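Local structure of thiol transferase (Phanerochaete chrysosporium, 4F0B) at residues K110-S113 with E114-Q117; R157-R160 with V161-D164; G174-G177 with I178-K182; G194-L197 with D198-P201. The protein binds oxidized glutathione disulfide and, as a glutathione transferase of the Ure2p type, probably catalyses glutathione-dependent thiol transfer. All coordinates share one frame; numbering follows the deposited sequence. Where two conformers were deposited one is given.

Interaction 1: K110-S113 with E114-Q117; sequences KGYS and EELQ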
loop_
_atom_site.group_PDB
_atom_site.type_symbol
_atom_site.label_atom_id
_atom_site.label_comp_id
_atom_site.label_asym_id
_atom_site.label_seq_id
_atom_site.Cartn_x
_atom_site.Cartn_y
_atom_site.Cartn_z
ATOM N N LYS A 110 -15.466 -9.124 -7.177
ATOM C CA LYS A 110 -14.311 -9.187 -8.083
ATOM C C LYS A 110 -13.794 -7.803 -8.456
ATOM O O LYS A 110 -12.598 -7.559 -8.424
ATOM C CB LYS A 110 -14.618 -9.994 -9.345
ATOM C CG LYS A 110 -14.852 -11.466 -9.097
ATOM C CD LYS A 110 -15.055 -12.195 -10.415
ATOM C CE LYS A 110 -14.979 -13.689 -10.223
ATOM N NZ LYS A 110 -15.358 -14.400 -11.499
ATOM N N GLY A 111 -14.692 -6.889 -8.803
ATOM C CA GLY A 111 -14.272 -5.566 -9.174
ATOM C C GLY A 111 -13.682 -4.800 -8.007
ATOM O O GLY A 111 -12.722 -4.057 -8.146
ATOM N N TYR A 112 -14.267 -4.997 -6.822
ATOM C CA TYR A 112 -13.723 -4.399 -5.613
ATOM C C TYR A 112 -12.320 -4.937 -5.350
ATOM O O TYR A 112 -11.403 -4.172 -5.046
ATOM C CB TYR A 112 -14.652 -4.668 -4.413
ATOM C CG TYR A 112 -14.152 -4.070 -3.122
ATOM C CD1 TYR A 112 -14.220 -2.690 -2.916
ATOM C CD2 TYR A 112 -13.616 -4.868 -2.120
ATOM C CE1 TYR A 112 -13.763 -2.112 -1.722
ATOM C CE2 TYR A 112 -13.139 -4.305 -0.930
ATOM C CZ TYR A 112 -13.230 -2.937 -0.748
ATOM O OH TYR A 112 -12.761 -2.364 0.435
ATOM N N SER A 113 -12.130 -6.252 -5.477
ATOM C CA SER A 113 -10.778 -6.789 -5.338
ATOM C C SER A 113 -9.802 -6.181 -6.345
ATOM O O SER A 113 -8.707 -5.792 -5.984
ATOM C CB SER A 113 -10.796 -8.299 -5.470
ATOM O OG SER A 113 -9.447 -8.786 -5.389
ATOM N N GLU A 114 -10.209 -6.060 -7.612
ATOM C CA GLU A 114 -9.312 -5.454 -8.579
ATOM C C GLU A 114 -8.947 -4.027 -8.207
ATOM O O GLU A 114 -7.789 -3.604 -8.377
ATOM C CB GLU A 114 -9.886 -5.487 -9.993
ATOM C CG GLU A 114 -10.050 -6.881 -10.583
ATOM C CD GLU A 114 -10.383 -6.798 -12.065
ATOM O OE1 GLU A 114 -11.525 -7.164 -12.417
ATOM O OE2 GLU A 114 -9.522 -6.339 -12.872
ATOM N N GLU A 115 -9.936 -3.264 -7.733
ATOM C CA GLU A 115 -9.659 -1.924 -7.273
ATOM C C GLU A 115 -8.633 -1.931 -6.125
ATOM O O GLU A 115 -7.684 -1.140 -6.154
ATOM C CB GLU A 115 -10.985 -1.275 -6.880
ATOM C CG GLU A 115 -10.841 0.115 -6.323
ATOM C CD GLU A 115 -12.112 0.536 -5.692
ATOM O OE1 GLU A 115 -12.278 0.289 -4.472
ATOM O OE2 GLU A 115 -12.991 1.021 -6.420
ATOM N N LEU A 116 -8.811 -2.802 -5.131
ATOM C CA LEU A 116 -7.817 -2.937 -4.055
ATOM C C LEU A 116 -6.445 -3.321 -4.601
ATOM O O LEU A 116 -5.425 -2.783 -4.182
ATOM C CB LEU A 116 -8.230 -3.995 -3.029
ATOM C CG LEU A 116 -9.442 -3.672 -2.159
ATOM C CD1 LEU A 116 -9.697 -4.842 -1.228
ATOM C CD2 LEU A 116 -9.183 -2.390 -1.346
ATOM N N GLN A 117 -6.406 -4.243 -5.556
ATOM C CA GLN A 117 -5.107 -4.664 -6.085
ATOM C C GLN A 117 -4.373 -3.490 -6.716
ATOM O O GLN A 117 -3.159 -3.311 -6.474
ATOM C CB GLN A 117 -5.311 -5.780 -7.116
ATOM C CG GLN A 117 -5.886 -7.067 -6.516
ATOM C CD GLN A 117 -6.173 -8.068 -7.589
ATOM O OE1 GLN A 117 -5.314 -8.389 -8.403
ATOM N NE2 GLN A 117 -7.421 -8.579 -7.620
#
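Ser113 and Gln117 face each other one turn apart on helix 109-139, and their side chains form the polar part of this contact. NE2 of Gln117 donates to OG of Ser113 at 3.0 Å, with an N-H...O angle of 150° and the hydroxyl tilted a little from the amide plane. The serine turns OG anti to its own nitrogen (chi1 177°), which sets OG beside the carbonyl carbon, where Gln117 NE2 can reach it. The amide is also used across the dimer interface, where OE1 of Gln117 accepts from Phe82 N of the second subunit and NE2 makes a weak bond to Pro80 O of that subunit.

The apolar part is Leu116 over Tyr112. CG of the leucine lies over one ring face, off-centre toward the rim and 4.2 Å from the centroid, a CH-pi contact. Its branch CD1 drops to 3.5 Å from CE2 of Tyr112. The phenol reaches past this pair, and its OH is hydrogen-bonded to the Tyr112 OH of the second subunit.

Beneath the side chains runs the regular backbone ladder. Glu114 N bonds to Lys110 O and Glu115 N to Gly111 O, both at 2.9 Å, and the next two rungs follow, with Gln117 N reaching Ser113 O at 2.8 Å.

The contact carries a polar and an apolar element into the same dimer interface: an amide steadied by a serine one turn earlier is presented to strand 79-82 of the second subunit, while a tyrosine backed by leucine meets Tyr112 of that subunit. Both are consistent with a helix built into the dimer interface.

Interaction 2: R157-R160 with V161-D164; sequences RLYR and VLDD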
loop_
_atom_site.group_PDB
_atom_site.type_symbol
_atom_site.label_atom_id
_atom_site.label_comp_id
_atom_site.label_asym_id
_atom_site.label_seq_id
_atom_site.Cartn_x
_atom_site.Cartn_y
_atom_site.Cartn_z
ATOM N N ARG A 157 10.031 1.014 -14.684
ATOM C CA ARG A 157 9.464 -0.328 -14.729
ATOM C C ARG A 157 7.998 -0.301 -14.282
ATOM O O ARG A 157 7.136 -0.928 -14.921
ATOM C CB ARG A 157 10.274 -1.300 -13.840
ATOM C CG ARG A 157 9.878 -2.752 -13.984
ATOM C CD ARG A 157 10.466 -3.593 -12.884
ATOM N NE ARG A 157 9.846 -3.287 -11.588
ATOM C CZ ARG A 157 8.651 -3.740 -11.213
ATOM N NH1 ARG A 157 7.961 -4.572 -11.997
ATOM N NH2 ARG A 157 8.163 -3.410 -10.019
ATOM N N LEU A 158 7.716 0.388 -13.187
ATOM C CA LEU A 158 6.342 0.485 -12.686
ATOM C C LEU A 158 5.429 1.211 -13.669
ATOM O O LEU A 158 4.268 0.782 -13.870
ATOM C CB LEU A 158 6.354 1.203 -11.355
ATOM C CG LEU A 158 6.956 0.385 -10.198
ATOM C CD1 LEU A 158 7.328 1.335 -9.058
ATOM C CD2 LEU A 158 5.999 -0.728 -9.711
ATOM N N TYR A 159 5.929 2.285 -14.289
ATOM C CA TYR A 159 5.128 2.973 -15.304
ATOM C C TYR A 159 4.920 2.141 -16.561
ATOM O O TYR A 159 3.898 2.331 -17.219
ATOM C CB TYR A 159 5.663 4.394 -15.588
ATOM C CG TYR A 159 5.164 5.370 -14.546
ATOM C CD1 TYR A 159 5.872 5.653 -13.394
ATOM C CD2 TYR A 159 3.916 5.976 -14.695
ATOM C CE1 TYR A 159 5.396 6.555 -12.453
ATOM C CE2 TYR A 159 3.433 6.865 -13.730
ATOM C CZ TYR A 159 4.197 7.167 -12.646
ATOM O OH TYR A 159 3.705 8.063 -11.690
ATOM N N ARG A 160 5.824 1.203 -16.864
ATOM C CA ARG A 160 5.607 0.332 -18.002
ATOM C C ARG A 160 4.470 -0.633 -17.670
ATOM O O ARG A 160 3.609 -0.917 -18.535
ATOM C CB ARG A 160 6.890 -0.451 -18.297
ATOM C CG ARG A 160 6.728 -1.418 -19.500
ATOM C CD ARG A 160 6.439 -0.666 -20.819
ATOM N NE ARG A 160 7.486 0.320 -21.096
ATOM C CZ ARG A 160 7.287 1.467 -21.750
ATOM N NH1 ARG A 160 6.087 1.780 -22.232
ATOM N NH2 ARG A 160 8.310 2.300 -21.947
ATOM N N VAL A 161 4.428 -1.132 -16.435
ATOM C CA VAL A 161 3.292 -1.949 -16.004
ATOM C C VAL A 161 1.979 -1.152 -16.178
ATOM O O VAL A 161 0.980 -1.660 -16.743
ATOM C CB VAL A 161 3.429 -2.378 -14.529
ATOM C CG1 VAL A 161 2.145 -3.092 -14.029
ATOM C CG2 VAL A 161 4.663 -3.324 -14.365
ATOM N N LEU A 162 1.952 0.104 -15.734
ATOM C CA LEU A 162 0.732 0.922 -15.853
ATOM C C LEU A 162 0.401 1.188 -17.324
ATOM O O LEU A 162 -0.791 1.102 -17.731
ATOM C CB LEU A 162 0.916 2.225 -15.087
ATOM C CG LEU A 162 -0.279 3.162 -15.109
ATOM C CD1 LEU A 162 -1.472 2.524 -14.408
ATOM C CD2 LEU A 162 0.139 4.430 -14.372
ATOM N N ASP A 163 1.422 1.511 -18.136
ATOM C CA ASP A 163 1.193 1.805 -19.541
ATOM C C ASP A 163 0.581 0.592 -20.261
ATOM O O ASP A 163 -0.382 0.725 -21.048
ATOM C CB ASP A 163 2.494 2.239 -20.220
ATOM C CG ASP A 163 2.227 2.928 -21.532
ATOM O OD1 ASP A 163 1.926 4.166 -21.496
ATOM O OD2 ASP A 163 2.306 2.235 -22.585
ATOM N N ASP A 164 1.116 -0.599 -20.008
ATOM C CA ASP A 164 0.587 -1.811 -20.628
ATOM C C ASP A 164 -0.852 -2.092 -20.165
ATOM O O ASP A 164 -1.702 -2.494 -20.978
ATOM C CB ASP A 164 1.498 -3.013 -20.315
ATOM C CG ASP A 164 2.787 -3.000 -21.091
ATOM O OD1 ASP A 164 2.888 -2.305 -22.112
ATOM O OD2 ASP A 164 3.703 -3.768 -20.688
HETATM O O HOH W 1 3.793 0.148 -22.827
#
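Arg160, Asp163 and Asp164 close round one water, which all three grip. It accepts from NH1 of Arg160 at 2.9 Å and donates both to OD2 of Asp163, at 2.6 Å, and to OD1 of Asp164, at 2.7 Å. Three side chains of one helix, 145-166, thus share this water. The direct salt bridge from Arg160 NH1 to Asp163 OD2 is long, 3.8 Å, so the water probably carries much of the link. The aspartate oxygen stands at the edge of the guanidinium, near its plane, yet the two flat groups are turned 80° apart.

Arg160 gets there by folding: chi2 (63°) and chi3 (56°) both bend, which brings the guanidinium back alongside Asp163 while its CD passes the Asp164 carboxylate. NH2 bonds to Glu199 O. A leucine in place of Arg160 would probably leave the water and the Glu199 carbonyl without their donor, and the two aspartates without a balancing charge.

Around the helix, CD2 of Leu162 lies 4.1 Å from CD2 of Tyr159, the two side chains running side by side. Backbone bonds one turn apart hold the frame, the shortest being Asp163 N to Tyr159 O at 2.8 Å.

OD1 of Asp163 accepts from Val203 N, its strongest partner, and OD2 from Asn202 ND2, both in the first turn of helix 201-211. Tyr159 bonds to Gln130 of helix 109-139 and packs on Trp186 and Ala187, and Leu162 rests on Ile183, so this segment lies among helices 109-139, 178-187 and 201-211.

Interaction 3: G174-G177 with I178-K182; sequences GTYG and IADIK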
loop_
_atom_site.group_PDB
_atom_site.type_symbol
_atom_site.label_atom_id
_atom_site.label_comp_id
_atom_site.label_asym_id
_atom_site.label_seq_id
_atom_site.Cartn_x
_atom_site.Cartn_y
_atom_site.Cartn_z
ATOM N N GLY A 174 -11.507 0.589 -16.384
ATOM C CA GLY A 174 -12.620 0.843 -17.310
ATOM C C GLY A 174 -13.157 2.247 -17.151
ATOM O O GLY A 174 -12.937 3.133 -17.986
ATOM N N THR A 175 -13.914 2.450 -16.069
ATOM C CA THR A 175 -14.404 3.781 -15.712
ATOM C C THR A 175 -13.470 4.443 -14.719
ATOM O O THR A 175 -12.837 3.788 -13.866
ATOM C CB THR A 175 -15.815 3.693 -15.093
ATOM O OG1 THR A 175 -15.791 2.752 -14.010
ATOM C CG2 THR A 175 -16.823 3.209 -16.139
ATOM N N TYR A 176 -13.384 5.765 -14.818
ATOM C CA TYR A 176 -12.566 6.584 -13.913
ATOM C C TYR A 176 -12.984 6.414 -12.468
ATOM O O TYR A 176 -14.165 6.470 -12.135
ATOM C CB TYR A 176 -12.734 8.037 -14.321
ATOM C CG TYR A 176 -12.154 9.077 -13.391
ATOM C CD1 TYR A 176 -10.777 9.328 -13.358
ATOM C CD2 TYR A 176 -12.982 9.843 -12.583
ATOM C CE1 TYR A 176 -10.248 10.314 -12.533
ATOM C CE2 TYR A 176 -12.451 10.840 -11.761
ATOM C CZ TYR A 176 -11.107 11.071 -11.760
ATOM O OH TYR A 176 -10.602 12.060 -10.965
ATOM N N GLY A 177 -11.999 6.195 -11.610
ATOM C CA GLY A 177 -12.331 6.043 -10.201
ATOM C C GLY A 177 -11.113 6.151 -9.321
ATOM O O GLY A 177 -10.059 6.669 -9.718
ATOM N N ILE A 178 -11.292 5.691 -8.083
ATOM C CA ILE A 178 -10.275 5.922 -7.057
ATOM C C ILE A 178 -8.913 5.306 -7.361
ATOM O O ILE A 178 -7.901 5.860 -6.910
ATOM C CB ILE A 178 -10.740 5.543 -5.644
ATOM C CG1 ILE A 178 -11.167 4.071 -5.555
ATOM C CG2 ILE A 178 -11.886 6.489 -5.210
ATOM C CD1 ILE A 178 -11.503 3.628 -4.101
ATOM N N ALA A 179 -8.841 4.217 -8.138
ATOM C CA ALA A 179 -7.530 3.726 -8.533
ATOM C C ALA A 179 -6.792 4.698 -9.443
ATOM O O ALA A 179 -5.573 4.886 -9.289
ATOM C CB ALA A 179 -7.623 2.380 -9.196
ATOM N N ASP A 180 -7.503 5.322 -10.378
ATOM C CA ASP A 180 -6.890 6.356 -11.198
ATOM C C ASP A 180 -6.466 7.549 -10.370
ATOM O O ASP A 180 -5.376 8.057 -10.562
ATOM C CB ASP A 180 -7.867 6.833 -12.267
ATOM C CG ASP A 180 -8.393 5.694 -13.108
ATOM O OD1 ASP A 180 -7.684 5.215 -14.029
ATOM O OD2 ASP A 180 -9.529 5.263 -12.801
ATOM N N ILE A 181 -7.348 7.989 -9.477
ATOM C CA ILE A 181 -7.071 9.165 -8.666
ATOM C C ILE A 181 -5.790 8.988 -7.845
ATOM O O ILE A 181 -4.934 9.881 -7.810
ATOM C CB ILE A 181 -8.300 9.544 -7.802
ATOM C CG1 ILE A 181 -9.461 10.023 -8.696
ATOM C CG2 ILE A 181 -7.938 10.622 -6.759
ATOM C CD1 ILE A 181 -10.823 10.068 -7.968
ATOM N N LYS A 182 -5.644 7.833 -7.207
ATOM C CA LYS A 182 -4.458 7.564 -6.403
ATOM C C LYS A 182 -3.173 7.688 -7.199
ATOM O O LYS A 182 -2.210 8.371 -6.774
ATOM C CB LYS A 182 -4.542 6.172 -5.779
ATOM C CG LYS A 182 -3.211 5.705 -5.143
ATOM C CD LYS A 182 -2.767 6.552 -3.957
ATOM C CE LYS A 182 -1.292 6.224 -3.606
ATOM N NZ LYS A 182 -0.716 7.240 -2.675
HETATM O O HOH W 2 -10.452 2.831 -12.939
#
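The start of helix 178-187 combines a hydrophobic staple with half of a capping box, elements known from the corresponding helix of many glutathione transferases. Tyr176, just ahead of the N-cap residue Gly177, clasps Ile181 in the first turn: the two side chains cross at about a right angle, with CG1 of the isoleucine 3.6 Å from CZ of the ring. A chi1 of 171° lays the ring beside the carbonyl carbon, forward along the helix start, and its OH goes on to bond Glu28. The same ring makes a cation-pi contact with Arg213. Cutting Tyr176 back to an alanine is likely to open a gap beside Ile181 and leave Glu28 and Arg213 without this partner.

In the half capping box, OD2 of Asp180 accepts from Gly177 N at 2.9 Å, on its anti side. Glycine supplies no side chain for the return bond. The other oxygen, OD1, receives Trp206 NE1 and Ile172 N, so the buried carboxylate is tied at both ends. Ile181 N meets Gly177 O at 3.0 Å, in the carbonyl plane. A water bridges the loop and the carboxylate, donating to Thr175 O at 2.7 Å and to Asp180 OD2 at 2.6 Å.

Interaction 4: G194-L197 with D198-P201; sequences GLDL and DEFP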
loop_
_atom_site.group_PDB
_atom_site.type_symbol
_atom_site.label_atom_id
_atom_site.label_comp_id
_atom_site.label_asym_id
_atom_site.label_seq_id
_atom_site.Cartn_x
_atom_site.Cartn_y
_atom_site.Cartn_z
ATOM N N GLY A 194 11.607 12.762 -13.593
ATOM C CA GLY A 194 12.626 12.498 -14.602
ATOM C C GLY A 194 12.184 11.475 -15.651
ATOM O O GLY A 194 13.004 11.016 -16.460
ATOM N N LEU A 195 10.901 11.141 -15.674
ATOM C CA LEU A 195 10.420 10.201 -16.668
ATOM C C LEU A 195 9.926 10.963 -17.881
ATOM O O LEU A 195 9.217 11.975 -17.763
ATOM C CB LEU A 195 9.290 9.321 -16.117
ATOM C CG LEU A 195 9.692 8.161 -15.212
ATOM C CD1 LEU A 195 10.021 8.703 -13.840
ATOM C CD2 LEU A 195 8.550 7.181 -15.120
ATOM N N ASP A 196 10.259 10.462 -19.055
ATOM C CA ASP A 196 9.753 11.039 -20.278
ATOM C C ASP A 196 8.445 10.317 -20.588
ATOM O O ASP A 196 8.459 9.143 -20.983
ATOM C CB ASP A 196 10.755 10.786 -21.409
ATOM C CG ASP A 196 10.342 11.433 -22.707
ATOM O OD1 ASP A 196 9.191 11.897 -22.815
ATOM O OD2 ASP A 196 11.181 11.458 -23.634
ATOM N N LEU A 197 7.318 11.005 -20.398
ATOM C CA LEU A 197 6.037 10.349 -20.601
ATOM C C LEU A 197 5.748 10.023 -22.062
ATOM O O LEU A 197 4.840 9.242 -22.350
ATOM C CB LEU A 197 4.861 11.135 -19.987
ATOM C CG LEU A 197 4.822 11.050 -18.469
ATOM C CD1 LEU A 197 3.648 11.879 -17.930
ATOM C CD2 LEU A 197 4.704 9.603 -17.987
ATOM N N ASP A 198 6.528 10.574 -22.983
ATOM C CA ASP A 198 6.417 10.097 -24.361
ATOM C C ASP A 198 6.797 8.607 -24.495
ATOM O O ASP A 198 6.393 7.949 -25.462
ATOM C CB ASP A 198 7.226 10.962 -25.349
ATOM C CG ASP A 198 6.578 12.297 -25.623
ATOM O OD1 ASP A 198 5.383 12.475 -25.312
ATOM O OD2 ASP A 198 7.266 13.174 -26.188
ATOM N N GLU A 199 7.563 8.071 -23.537
ATOM C CA GLU A 199 7.914 6.656 -23.545
ATOM C C GLU A 199 6.788 5.806 -22.976
ATOM O O GLU A 199 6.821 4.595 -23.057
ATOM C CB GLU A 199 9.222 6.410 -22.767
ATOM C CG GLU A 199 10.436 7.053 -23.410
ATOM C CD GLU A 199 11.706 6.920 -22.563
ATOM O OE1 GLU A 199 11.653 6.324 -21.465
ATOM O OE2 GLU A 199 12.748 7.438 -23.011
ATOM N N PHE A 200 5.778 6.477 -22.415
ATOM C CA PHE A 200 4.621 5.805 -21.799
ATOM C C PHE A 200 3.370 6.519 -22.332
ATOM O O PHE A 200 2.682 7.220 -21.604
ATOM C CB PHE A 200 4.691 5.913 -20.258
ATOM C CG PHE A 200 5.984 5.418 -19.705
ATOM C CD1 PHE A 200 6.165 4.083 -19.393
ATOM C CD2 PHE A 200 7.042 6.296 -19.511
ATOM C CE1 PHE A 200 7.406 3.618 -18.889
ATOM C CE2 PHE A 200 8.274 5.844 -19.007
ATOM C CZ PHE A 200 8.460 4.497 -18.692
ATOM N N PRO A 201 3.075 6.367 -23.622
ATOM C CA PRO A 201 2.043 7.210 -24.256
ATOM C C PRO A 201 0.630 6.922 -23.747
ATOM O O PRO A 201 -0.230 7.811 -23.790
ATOM C CB PRO A 201 2.183 6.880 -25.754
ATOM C CG PRO A 201 2.733 5.474 -25.761
ATOM C CD PRO A 201 3.707 5.449 -24.588
HETATM O O HOH W 3 11.750 7.996 -19.327
#
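Phe200 tucks under Leu195 and Leu197 at a short 3-10 turn that links helix 190-193 to helix 201-211, with Phe200 itself the N-cap residue of the second helix. This is the packed side. CE2 of the ring is 4.1 Å from CD2 of Leu195, and the carbonyl oxygen of Asp196 approaches the ring edge, 3.5 Å from CD2 of Phe200. Tyr159, Arg160 and Asp163 of helix 145-166 border the same ring, while Leu197 leans on Val203 and Lys204.

The turn is closed by Glu199 N to Asp196 O and Phe200 N to Leu197 O, both 2.9 Å. The second donor comes in far above the carbonyl plane (68°).

The other side is exposed and acidic. Asp196 forms an Asx turn, with OD1 accepting from Asp198 N at 3.0 Å; a chi1 of -176° brings OD1 within reach of this N-H, which meets it from above the carboxylate plane. Its OD1 lies 4.1 Å from OD2 of Asp198, a like-charge approach probably eased by the salt bridge from Asp198 OD1 to Lys204. The extended Glu199 side chain passes Asp196, its CD near Asp196 CB, and a water bridges the two, accepting from Asp196 N and donating to OE1 of Glu199 at 2.7 Å.

All four contacts lie in the helical C-terminal part of this glutathione transferase, in series along the chain. Interaction 1 (helix 109-139) and interaction 3 (the start of helix 178-187) have centres about 12 Å apart and touch where Glu115 packs on Ile178. Interactions 2 and 4, about 10 Å apart between centres, touch through Arg160 and Asp163 of helix 145-166 against residues 199-201. The two pairs are further apart, with the centres of interactions 1 and 4 separated by about 27 Å. Interactions 1 and 2 also reach the second subunit, whereas interaction 3 holds Lys182 of the glutathione disulfide pocket, so these helices border both the dimer interface and the ligand pocket.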